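Local coordinates for protein predicted transcriptional regulator (Oenococcus oeni, PDB 3BY6) that probably binds DNA as a dimeric GntR-family transcription factor, through a winged helix-turn-helix domain, at residues V17-I20 and K21-A25; Y56-L59 and E60-V64; Q87-L90 and L91-S95. All blocks are in the same frame, centred on the assembly; numbering follows the deposited sequence.

In the fold
All three interactions are local contacts between neighbouring turns: two lie inside helices, and interaction 2 runs off the end of one. Interactions 1 and 2 belong to the winged helix-turn-helix domain and touch each other, with Lys21 lying against Leu59 and Val64. Interaction 1, near the centre of the chain, combines buried Val17, Ile20 and Val24 with charged side chains that are partly exposed; it also touches the second subunit and meets interaction 3 at Asn22 and Arg89. Interaction 2 marks the end of helix 49-61, so capping bonds and a glutamate-glutamine pair dominate there. Interaction 3, on helix 79-103, has leucines and an arginine facing the second subunit, and a water joins its charged pair.

Interaction 1. Residues V17-I20 and K21-A25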
ATOM      1  N   VAL D  17      11.734   5.397   9.557  1.00 40.63           N
ATOM      2  CA  VAL D  17      10.823   5.389  10.710  1.00 41.14           C
ATOM      3  C   VAL D  17       9.968   4.120  10.644  1.00 41.41           C
ATOM      4  O   VAL D  17       9.855   3.395  11.656  1.00 41.56           O
ATOM      5  CB  VAL D  17       9.919   6.696  10.784  1.00 41.55           C
ATOM      6  CG1 VAL D  17       8.750   6.579  11.827  1.00 40.34           C
ATOM      7  CG2 VAL D  17      10.772   7.962  11.070  1.00 39.50           C
ATOM      8  N   ASP D  18       9.402   3.825   9.469  1.00 40.90           N
ATOM      9  CA  ASP D  18       8.521   2.654   9.318  1.00 40.49           C
ATOM     10  C   ASP D  18       9.307   1.399   9.572  1.00 40.57           C
ATOM     11  O   ASP D  18       8.807   0.419  10.162  1.00 39.24           O
ATOM     12  CB  ASP D  18       7.963   2.492   7.896  1.00 41.36           C
ATOM     13  CG  ASP D  18       7.003   3.615   7.447  1.00 41.64           C
ATOM     14  OD1 ASP D  18       6.482   4.403   8.256  1.00 40.92           O
ATOM     15  OD2 ASP D  18       6.788   3.687   6.215  1.00 43.55           O
ATOM     16  N   ARG D  19      10.537   1.373   9.054  1.00 40.89           N
ATOM     17  CA  ARG D  19      11.327   0.136   9.118  1.00 41.10           C
ATOM     18  C   ARG D  19      11.626  -0.182  10.573  1.00 39.62           C
ATOM     19  O   ARG D  19      11.479  -1.329  11.023  1.00 39.34           O
ATOM     20  CB  ARG D  19      12.643   0.247   8.335  1.00 40.78           C
ATOM     21  CG  ARG D  19      13.539  -0.969   8.459  1.00 41.58           C
ATOM     22  CD  ARG D  19      14.902  -0.697   7.781  1.00 45.09           C
ATOM     23  NE  ARG D  19      15.694  -1.900   7.491  1.00 49.06           N
ATOM     24  CZ  ARG D  19      15.404  -2.809   6.552  1.00 51.14           C
ATOM     25  NH1 ARG D  19      14.297  -2.711   5.813  1.00 53.66           N
ATOM     26  NH2 ARG D  19      16.212  -3.850   6.363  1.00 50.70           N
ATOM     27  N   ILE D  20      12.056   0.831  11.301  1.00 38.39           N
ATOM     28  CA  ILE D  20      12.431   0.613  12.706  1.00 38.90           C
ATOM     29  C   ILE D  20      11.247   0.226  13.609  1.00 39.37           C
ATOM     30  O   ILE D  20      11.379  -0.675  14.463  1.00 38.32           O
ATOM     31  CB  ILE D  20      13.241   1.813  13.269  1.00 38.87           C
ATOM     32  CG1 ILE D  20      14.686   1.748  12.697  1.00 38.35           C
ATOM     33  CG2 ILE D  20      13.248   1.792  14.786  1.00 37.60           C
ATOM     34  CD1 ILE D  20      15.470   3.054  12.732  1.00 37.33           C
ATOM     35  N   LYS D  21      10.093   0.866  13.411  1.00 40.02           N
ATOM     36  CA  LYS D  21       8.908   0.502  14.194  1.00 41.10           C
ATOM     37  C   LYS D  21       8.456  -0.920  13.940  1.00 41.64           C
ATOM     38  O   LYS D  21       7.865  -1.570  14.805  1.00 41.64           O
ATOM     39  CB  LYS D  21       7.744   1.419  13.873  1.00 41.92           C
ATOM     40  CG  LYS D  21       7.930   2.823  14.371  1.00 44.40           C
ATOM     41  CD  LYS D  21       6.924   3.790  13.760  1.00 48.39           C
ATOM     42  CE  LYS D  21       5.487   3.376  13.979  1.00 49.39           C
ATOM     43  NZ  LYS D  21       4.607   4.157  13.057  1.00 50.93           N
ATOM     44  N   ASN D  22       8.649  -1.398  12.727  1.00 42.85           N
ATOM     45  CA  ASN D  22       8.251  -2.764  12.431  1.00 43.83           C
ATOM     46  C   ASN D  22       9.189  -3.775  13.107  1.00 44.57           C
ATOM     47  O   ASN D  22       8.749  -4.836  13.565  1.00 44.36           O
ATOM     48  CB  ASN D  22       8.159  -3.003  10.935  1.00 43.53           C
ATOM     49  CG  ASN D  22       7.329  -4.245  10.598  1.00 45.22           C
ATOM     50  OD1 ASN D  22       7.840  -5.218  10.023  1.00 45.06           O
ATOM     51  ND2 ASN D  22       6.043  -4.219  10.971  1.00 46.85           N
ATOM     52  N   GLU D  23      10.478  -3.439  13.159  1.00 45.21           N
ATOM     53  CA  GLU D  23      11.460  -4.274  13.847  1.00 46.20           C
ATOM     54  C   GLU D  23      11.136  -4.359  15.331  1.00 45.59           C
ATOM     55  O   GLU D  23      11.257  -5.423  15.937  1.00 44.48           O
ATOM     56  CB  GLU D  23      12.874  -3.731  13.651  1.00 46.08           C
ATOM     57  CG  GLU D  23      13.359  -3.970  12.233  1.00 48.33           C
ATOM     58  CD  GLU D  23      14.761  -3.473  11.972  1.00 48.74           C
ATOM     59  OE1 GLU D  23      15.304  -2.693  12.783  1.00 53.66           O
ATOM     60  OE2 GLU D  23      15.309  -3.860  10.926  1.00 53.44           O
ATOM     61  N   VAL D  24      10.730  -3.222  15.892  1.00 45.76           N
ATOM     62  CA  VAL D  24      10.266  -3.173  17.258  1.00 46.38           C
ATOM     63  C   VAL D  24       9.003  -4.026  17.339  1.00 47.52           C
ATOM     64  O   VAL D  24       8.964  -5.020  18.070  1.00 47.77           O
ATOM     65  CB  VAL D  24       9.981  -1.752  17.733  1.00 46.11           C
ATOM     66  CG1 VAL D  24       9.401  -1.783  19.143  1.00 46.91           C
ATOM     67  CG2 VAL D  24      11.244  -0.899  17.699  1.00 44.65           C
ATOM     68  N   ALA D  25       8.007  -3.692  16.527  1.00 48.00           N
ATOM     69  CA  ALA D  25       6.762  -4.432  16.528  1.00 48.92           C
ATOM     70  C   ALA D  25       7.005  -5.939  16.473  1.00 50.20           C
ATOM     71  O   ALA D  25       6.316  -6.676  17.140  1.00 50.76           O
ATOM     72  CB  ALA D  25       5.869  -3.986  15.383  1.00 48.35           C
TER
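Lys21 N donates to Val17 O at 3.1 Å and nearly straight (167°), an i to i+4 bond of helix 12-25, the first helix of the winged helix-turn-helix domain. The next three carbonyls are used in the same way: Asp18 O by Asn22 N, Arg19 O by Glu23 N, and Ile20 O by Val24 N. Arg19 O also takes a weak second bond from Asn22 N, at 3.3 Å.

The side chains find their polar partners mostly farther afield. Asp18 OD2 pairs with Arg10. Arg19 has its stronger salt bridge with Glu45; toward Glu23 the attraction is purely of charge, since OE2 lies 4.0 Å from Arg19 NE and well out of the guanidinium plane. Lys21 runs beside Val17, its CD 3.9 Å from Val17 CG1, and a bend at chi3 (56°) precedes the ammonium, whose NZ makes a weak hydrogen bond to Gln62 OE1 beyond helix 49-61. Val24 packs on Thr79 and Val82 of helix 79-103. With its CG1 anti to the backbone N (chi1 176°), the other methyl stays on the N side, where Val24 CG2 presses against Ile20 O at 3.2 Å.

Interaction 2. Residues Y56-L59 and E60-V64; sequences YKEL and EAQKV
Glu58 and Gln62 meet one turn apart, side chains crossing at a slant with the carboxylate and amide planes 68° from each other. Glu58 leaves the backbone with CG anti to its N, then folds at chi2 (63°), and that bend swings OE2 round to Gln62. The amide comes in by its nitrogen: Gln62 NE2 donates to Glu58 OE2 almost straight, at a modelled 2.5 Å, short enough to be doubtful. Gln62 reaches over in an extended chain, its CG passing 3.3 Å from Glu58 O, which also accepts Gln62 N. At the other end of the amide, Gln62 OE1 takes a weak hydrogen bond from Lys21 NZ, tying this turn to helix 12-25. A leucine in place of Gln62 would probably leave Glu58 OE2 without its amide donor and Lys21 NZ without this acceptor.

On the buried side Leu59 slants across Val64, Leu59 CD1 lying 3.9 Å from Val64 CB, and both also pack on Lys21. Glu60 instead directs its carboxylate to the backbone N of Thr67 in strand 65-68. The backbone leaves helical geometry at Gln62, and Lys63, with positive phi, is the C-prime residue: Val64 N reaches back to Leu59 O and Lys63 N to Glu60 O, both at 2.9 Å. These bonds make a Schellman motif, closing helix 49-61, probably the recognition helix of the winged helix-turn-helix, before the strands of the wing.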
ATOM      1  N   TYR D  56      15.221   9.521  13.352  1.00 44.19           N
ATOM      2  CA  TYR D  56      15.399   9.359  14.793  1.00 44.62           C
ATOM      3  C   TYR D  56      14.530  10.333  15.573  1.00 44.90           C
ATOM      4  O   TYR D  56      13.849   9.958  16.517  1.00 44.47           O
ATOM      5  CB  TYR D  56      16.884   9.535  15.146  1.00 44.38           C
ATOM      6  CG  TYR D  56      17.737   8.272  15.019  1.00 44.37           C
ATOM      7  CD1 TYR D  56      17.271   7.120  14.357  1.00 43.03           C
ATOM      8  CD2 TYR D  56      19.042   8.241  15.551  1.00 43.81           C
ATOM      9  CE1 TYR D  56      18.088   5.975  14.241  1.00 42.58           C
ATOM     10  CE2 TYR D  56      19.830   7.104  15.468  1.00 42.19           C
ATOM     11  CZ  TYR D  56      19.358   5.976  14.811  1.00 42.19           C
ATOM     12  OH  TYR D  56      20.165   4.850  14.749  1.00 42.71           O
ATOM     13  N   LYS D  57      14.544  11.580  15.130  1.00 45.68           N
ATOM     14  CA  LYS D  57      13.748  12.639  15.718  1.00 46.62           C
ATOM     15  C   LYS D  57      12.228  12.324  15.723  1.00 46.43           C
ATOM     16  O   LYS D  57      11.536  12.600  16.707  1.00 46.33           O
ATOM     17  CB  LYS D  57      14.066  13.924  14.963  1.00 46.59           C
ATOM     18  CG  LYS D  57      13.304  15.157  15.404  1.00 48.97           C
ATOM     19  CD  LYS D  57      13.662  16.348  14.506  1.00 48.94           C
ATOM     20  CE  LYS D  57      12.884  17.607  14.887  1.00 51.85           C
ATOM     21  NZ  LYS D  57      11.419  17.391  14.737  1.00 53.34           N
ATOM     22  N   GLU D  58      11.737  11.725  14.635  1.00 46.19           N
ATOM     23  CA  GLU D  58      10.322  11.319  14.495  1.00 45.76           C
ATOM     24  C   GLU D  58       9.987  10.041  15.287  1.00 45.57           C
ATOM     25  O   GLU D  58       8.912   9.920  15.891  1.00 45.72           O
ATOM     26  CB  GLU D  58       9.987  11.120  13.001  1.00 45.49           C
ATOM     27  CG  GLU D  58       8.559  10.609  12.675  1.00 46.71           C
ATOM     28  CD  GLU D  58       7.442  11.561  13.101  1.00 48.22           C
ATOM     29  OE1 GLU D  58       7.696  12.781  13.132  1.00 51.02           O
ATOM     30  OE2 GLU D  58       6.315  11.099  13.424  1.00 46.39           O
ATOM     31  N   LEU D  59      10.860   9.048  15.226  1.00 45.25           N
ATOM     32  CA  LEU D  59      10.698   7.865  16.065  1.00 45.30           C
ATOM     33  C   LEU D  59      10.572   8.316  17.538  1.00 45.47           C
ATOM     34  O   LEU D  59       9.827   7.731  18.297  1.00 44.45           O
ATOM     35  CB  LEU D  59      11.908   6.912  15.937  1.00 45.37           C
ATOM     36  CG  LEU D  59      11.909   5.610  15.102  1.00 44.13           C
ATOM     37  CD1 LEU D  59      10.541   5.094  14.690  1.00 41.10           C
ATOM     38  CD2 LEU D  59      12.813   5.740  13.933  1.00 39.41           C
ATOM     39  N   GLU D  60      11.310   9.349  17.926  1.00 45.87           N
ATOM     40  CA  GLU D  60      11.259   9.820  19.306  1.00 47.42           C
ATOM     41  C   GLU D  60       9.926  10.521  19.665  1.00 47.07           C
ATOM     42  O   GLU D  60       9.357  10.267  20.741  1.00 46.69           O
ATOM     43  CB  GLU D  60      12.455  10.713  19.608  1.00 47.56           C
ATOM     44  CG  GLU D  60      12.581  10.998  21.076  1.00 51.55           C
ATOM     45  CD  GLU D  60      13.980  11.404  21.481  1.00 56.21           C
ATOM     46  OE1 GLU D  60      14.788  11.676  20.556  1.00 58.48           O
ATOM     47  OE2 GLU D  60      14.250  11.447  22.715  1.00 57.29           O
ATOM     48  N   ALA D  61       9.432  11.365  18.748  1.00 47.13           N
ATOM     49  CA  ALA D  61       8.095  11.989  18.845  1.00 46.62           C
ATOM     50  C   ALA D  61       6.970  10.968  18.993  1.00 46.79           C
ATOM     51  O   ALA D  61       5.972  11.214  19.682  1.00 47.57           O
ATOM     52  CB  ALA D  61       7.846  12.833  17.637  1.00 46.78           C
ATOM     53  N   GLN D  62       7.121   9.816  18.338  1.00 46.68           N
ATOM     54  CA  GLN D  62       6.139   8.726  18.453  1.00 46.12           C
ATOM     55  C   GLN D  62       6.426   7.810  19.626  1.00 46.17           C
ATOM     56  O   GLN D  62       5.821   6.742  19.738  1.00 45.90           O
ATOM     57  CB  GLN D  62       6.104   7.923  17.155  1.00 46.59           C
ATOM     58  CG  GLN D  62       5.784   8.775  15.932  1.00 45.64           C
ATOM     59  CD  GLN D  62       5.698   7.991  14.674  1.00 44.48           C
ATOM     60  OE1 GLN D  62       5.406   6.809  14.682  1.00 46.70           O
ATOM     61  NE2 GLN D  62       5.929   8.664  13.545  1.00 43.77           N
ATOM     62  N   LYS D  63       7.356   8.237  20.492  1.00 46.19           N
ATOM     63  CA  LYS D  63       7.802   7.465  21.658  1.00 46.27           C
ATOM     64  C   LYS D  63       8.250   6.024  21.338  1.00 45.36           C
ATOM     65  O   LYS D  63       8.060   5.113  22.148  1.00 45.33           O
ATOM     66  CB  LYS D  63       6.681   7.452  22.730  1.00 46.52           C
ATOM     67  CG  LYS D  63       6.119   8.815  23.133  1.00 47.28           C
ATOM     68  CD  LYS D  63       7.242   9.803  23.440  1.00 50.88           C
ATOM     69  CE  LYS D  63       6.823  10.941  24.400  1.00 52.70           C
ATOM     70  NZ  LYS D  63       5.408  11.402  24.267  1.00 54.54           N
ATOM     71  N   VAL D  64       8.829   5.811  20.156  1.00 45.04           N
ATOM     72  CA  VAL D  64       9.333   4.485  19.761  1.00 44.25           C
ATOM     73  C   VAL D  64      10.781   4.317  20.233  1.00 44.88           C
ATOM     74  O   VAL D  64      11.210   3.211  20.520  1.00 43.61           O
ATOM     75  CB  VAL D  64       9.192   4.246  18.237  1.00 44.05           C
ATOM     76  CG1 VAL D  64       9.721   2.889  17.867  1.00 42.65           C
ATOM     77  CG2 VAL D  64       7.720   4.357  17.792  1.00 42.01           C
TER

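Interaction 3. Residues Q87-L90 and L91-S95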
ATOM      1  N   GLN D  87      -0.386  -3.183  15.194  1.00 36.92           N
ATOM      2  CA  GLN D  87      -1.540  -4.049  14.891  1.00 36.79           C
ATOM      3  C   GLN D  87      -2.729  -3.236  14.388  1.00 36.41           C
ATOM      4  O   GLN D  87      -3.482  -3.654  13.499  1.00 37.01           O
ATOM      5  CB  GLN D  87      -1.969  -4.790  16.149  1.00 36.03           C
ATOM      6  CG  GLN D  87      -2.917  -5.938  15.880  1.00 38.48           C
ATOM      7  CD  GLN D  87      -3.327  -6.666  17.148  1.00 39.50           C
ATOM      8  OE1 GLN D  87      -4.538  -6.723  17.495  1.00 43.05           O
ATOM      9  NE2 GLN D  87      -2.336  -7.231  17.853  1.00 38.04           N
ATOM     10  N   ASN D  88      -2.938  -2.073  14.984  1.00 36.22           N
ATOM     11  CA  ASN D  88      -4.068  -1.249  14.583  1.00 35.87           C
ATOM     12  C   ASN D  88      -3.963  -0.761  13.173  1.00 35.26           C
ATOM     13  O   ASN D  88      -4.982  -0.630  12.516  1.00 34.21           O
ATOM     14  CB  ASN D  88      -4.284  -0.059  15.514  1.00 35.36           C
ATOM     15  CG  ASN D  88      -5.063  -0.432  16.739  1.00 35.19           C
ATOM     16  OD1 ASN D  88      -5.469  -1.586  16.904  1.00 37.30           O
ATOM     17  ND2 ASN D  88      -5.207   0.518  17.654  1.00 30.10           N
ATOM     18  N   ARG D  89      -2.733  -0.458  12.759  1.00 35.62           N
ATOM     19  CA  ARG D  89      -2.405  -0.062  11.406  1.00 36.40           C
ATOM     20  C   ARG D  89      -2.777  -1.164  10.416  1.00 35.80           C
ATOM     21  O   ARG D  89      -3.477  -0.938   9.456  1.00 36.32           O
ATOM     22  CB  ARG D  89      -0.887   0.220  11.320  1.00 36.95           C
ATOM     23  CG  ARG D  89      -0.395   0.418   9.849  1.00 37.40           C
ATOM     24  CD  ARG D  89       1.120   0.684   9.792  1.00 36.88           C
ATOM     25  NE  ARG D  89       1.909  -0.517  10.082  1.00 38.21           N
ATOM     26  CZ  ARG D  89       1.993  -1.567   9.257  1.00 39.28           C
ATOM     27  NH1 ARG D  89       1.346  -1.582   8.102  1.00 39.93           N
ATOM     28  NH2 ARG D  89       2.709  -2.604   9.569  1.00 40.35           N
ATOM     29  N   LEU D  90      -2.307  -2.367  10.695  1.00 36.01           N
ATOM     30  CA  LEU D  90      -2.628  -3.552   9.908  1.00 36.16           C
ATOM     31  C   LEU D  90      -4.137  -3.866   9.920  1.00 36.21           C
ATOM     32  O   LEU D  90      -4.703  -4.343   8.942  1.00 35.69           O
ATOM     33  CB  LEU D  90      -1.812  -4.737  10.454  1.00 36.26           C
ATOM     34  CG  LEU D  90      -0.281  -4.591  10.224  1.00 37.36           C
ATOM     35  CD1 LEU D  90       0.551  -5.620  10.946  1.00 34.51           C
ATOM     36  CD2 LEU D  90      -0.025  -4.604   8.735  1.00 37.72           C
ATOM     37  N   LEU D  91      -4.776  -3.627  11.050  1.00 36.24           N
ATOM     38  CA  LEU D  91      -6.207  -3.842  11.159  1.00 36.47           C
ATOM     39  C   LEU D  91      -6.952  -2.817  10.331  1.00 37.20           C
ATOM     40  O   LEU D  91      -7.971  -3.155   9.770  1.00 37.13           O
ATOM     41  CB  LEU D  91      -6.653  -3.754  12.604  1.00 36.50           C
ATOM     42  CG  LEU D  91      -6.425  -4.982  13.478  1.00 35.68           C
ATOM     43  CD1 LEU D  91      -6.808  -4.657  14.947  1.00 32.02           C
ATOM     44  CD2 LEU D  91      -7.273  -6.098  12.909  1.00 35.21           C
ATOM     45  N   ALA D  92      -6.438  -1.579  10.241  1.00 37.95           N
ATOM     46  CA  ALA D  92      -7.037  -0.557   9.375  1.00 38.19           C
ATOM     47  C   ALA D  92      -6.860  -0.953   7.895  1.00 38.76           C
ATOM     48  O   ALA D  92      -7.797  -0.894   7.086  1.00 40.05           O
ATOM     49  CB  ALA D  92      -6.433   0.854   9.674  1.00 37.13           C
ATOM     50  N   ASP D  93      -5.648  -1.362   7.532  1.00 39.47           N
ATOM     51  CA  ASP D  93      -5.384  -1.934   6.221  1.00 39.34           C
ATOM     52  C   ASP D  93      -6.351  -3.113   5.967  1.00 39.71           C
ATOM     53  O   ASP D  93      -6.892  -3.257   4.857  1.00 39.50           O
ATOM     54  CB  ASP D  93      -3.951  -2.456   6.127  1.00 39.37           C
ATOM     55  CG  ASP D  93      -2.910  -1.354   6.083  1.00 41.52           C
ATOM     56  OD1 ASP D  93      -3.268  -0.165   6.001  1.00 45.28           O
ATOM     57  OD2 ASP D  93      -1.709  -1.680   6.167  1.00 45.66           O
ATOM     58  N   LEU D  94      -6.562  -3.956   6.976  1.00 38.63           N
ATOM     59  CA  LEU D  94      -7.457  -5.115   6.790  1.00 38.84           C
ATOM     60  C   LEU D  94      -8.895  -4.723   6.437  1.00 39.47           C
ATOM     61  O   LEU D  94      -9.434  -5.244   5.494  1.00 39.08           O
ATOM     62  CB  LEU D  94      -7.449  -6.060   8.003  1.00 38.38           C
ATOM     63  CG  LEU D  94      -8.452  -7.245   7.897  1.00 38.68           C
ATOM     64  CD1 LEU D  94      -8.103  -8.168   6.727  1.00 34.59           C
ATOM     65  CD2 LEU D  94      -8.524  -8.006   9.177  1.00 36.22           C
ATOM     66  N   SER D  95      -9.521  -3.804   7.170  1.00 40.94           N
ATOM     67  CA  SER D  95     -10.898  -3.377   6.819  1.00 42.57           C
ATOM     68  C   SER D  95     -10.973  -2.572   5.522  1.00 42.92           C
ATOM     69  O   SER D  95     -12.028  -2.521   4.897  1.00 42.05           O
ATOM     70  CB  SER D  95     -11.498  -2.532   7.931  1.00 42.90           C
ATOM     71  OG  SER D  95     -10.656  -1.433   8.087  1.00 45.96           O
TER
HETATM   72  O   HOH W   1      -0.047   0.240   6.422  1.00 41.84           O
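Gln87, Asn88, Arg89 and Leu90 carbonyls accept from the backbone N of Leu91, Ala92, Asp93 and Leu94 in turn, a regular alpha-helical i to i+4 pattern, of which Asp93 N to Arg89 O is the straightest at 175° and 2.9 Å. This is the middle of helix 79-103, the long helix that comes after strand 72-75 in the chain and packs against the second subunit.

Arg89 and Asp93 form the charged pair of this turn. Their planes stand 63° apart and the direct salt bridge is long, Arg89 NH1 to Asp93 OD2 measuring 3.6 Å. A water closes the gap: it accepts from Arg89 NH1 at 2.8 Å, lying in the guanidinium plane at its edge, and donates to Asp93 OD2 at 2.6 Å. The arginine chain is extended as far as CD and then bends at chi3 (72°), which leaves Leu90 CG 3.5 Å above one face of the guanidinium, offset toward its rim. Arg89 NH2 bonds to Asn86 OD1 and forms a salt bridge with Glu100 of the second subunit, so several partners fix the group's rotation.

Leu91 lies alongside Gln87, pointing the same way, and its CD1 also meets Asn88 OD1 at 3.9 Å. The polar end of Gln87 is engaged by Arg110 of the second subunit through OE1. Leucines also pack across the dimer contact: Leu90 on Leu101, Leu91 on Ile114 and Leu94 on Ile118, all three partners in the second subunit. At the far end, Ser95 turns its hydroxyl back onto the helix, where Ser95 OG donates to Ala92 O at 3.1 Å.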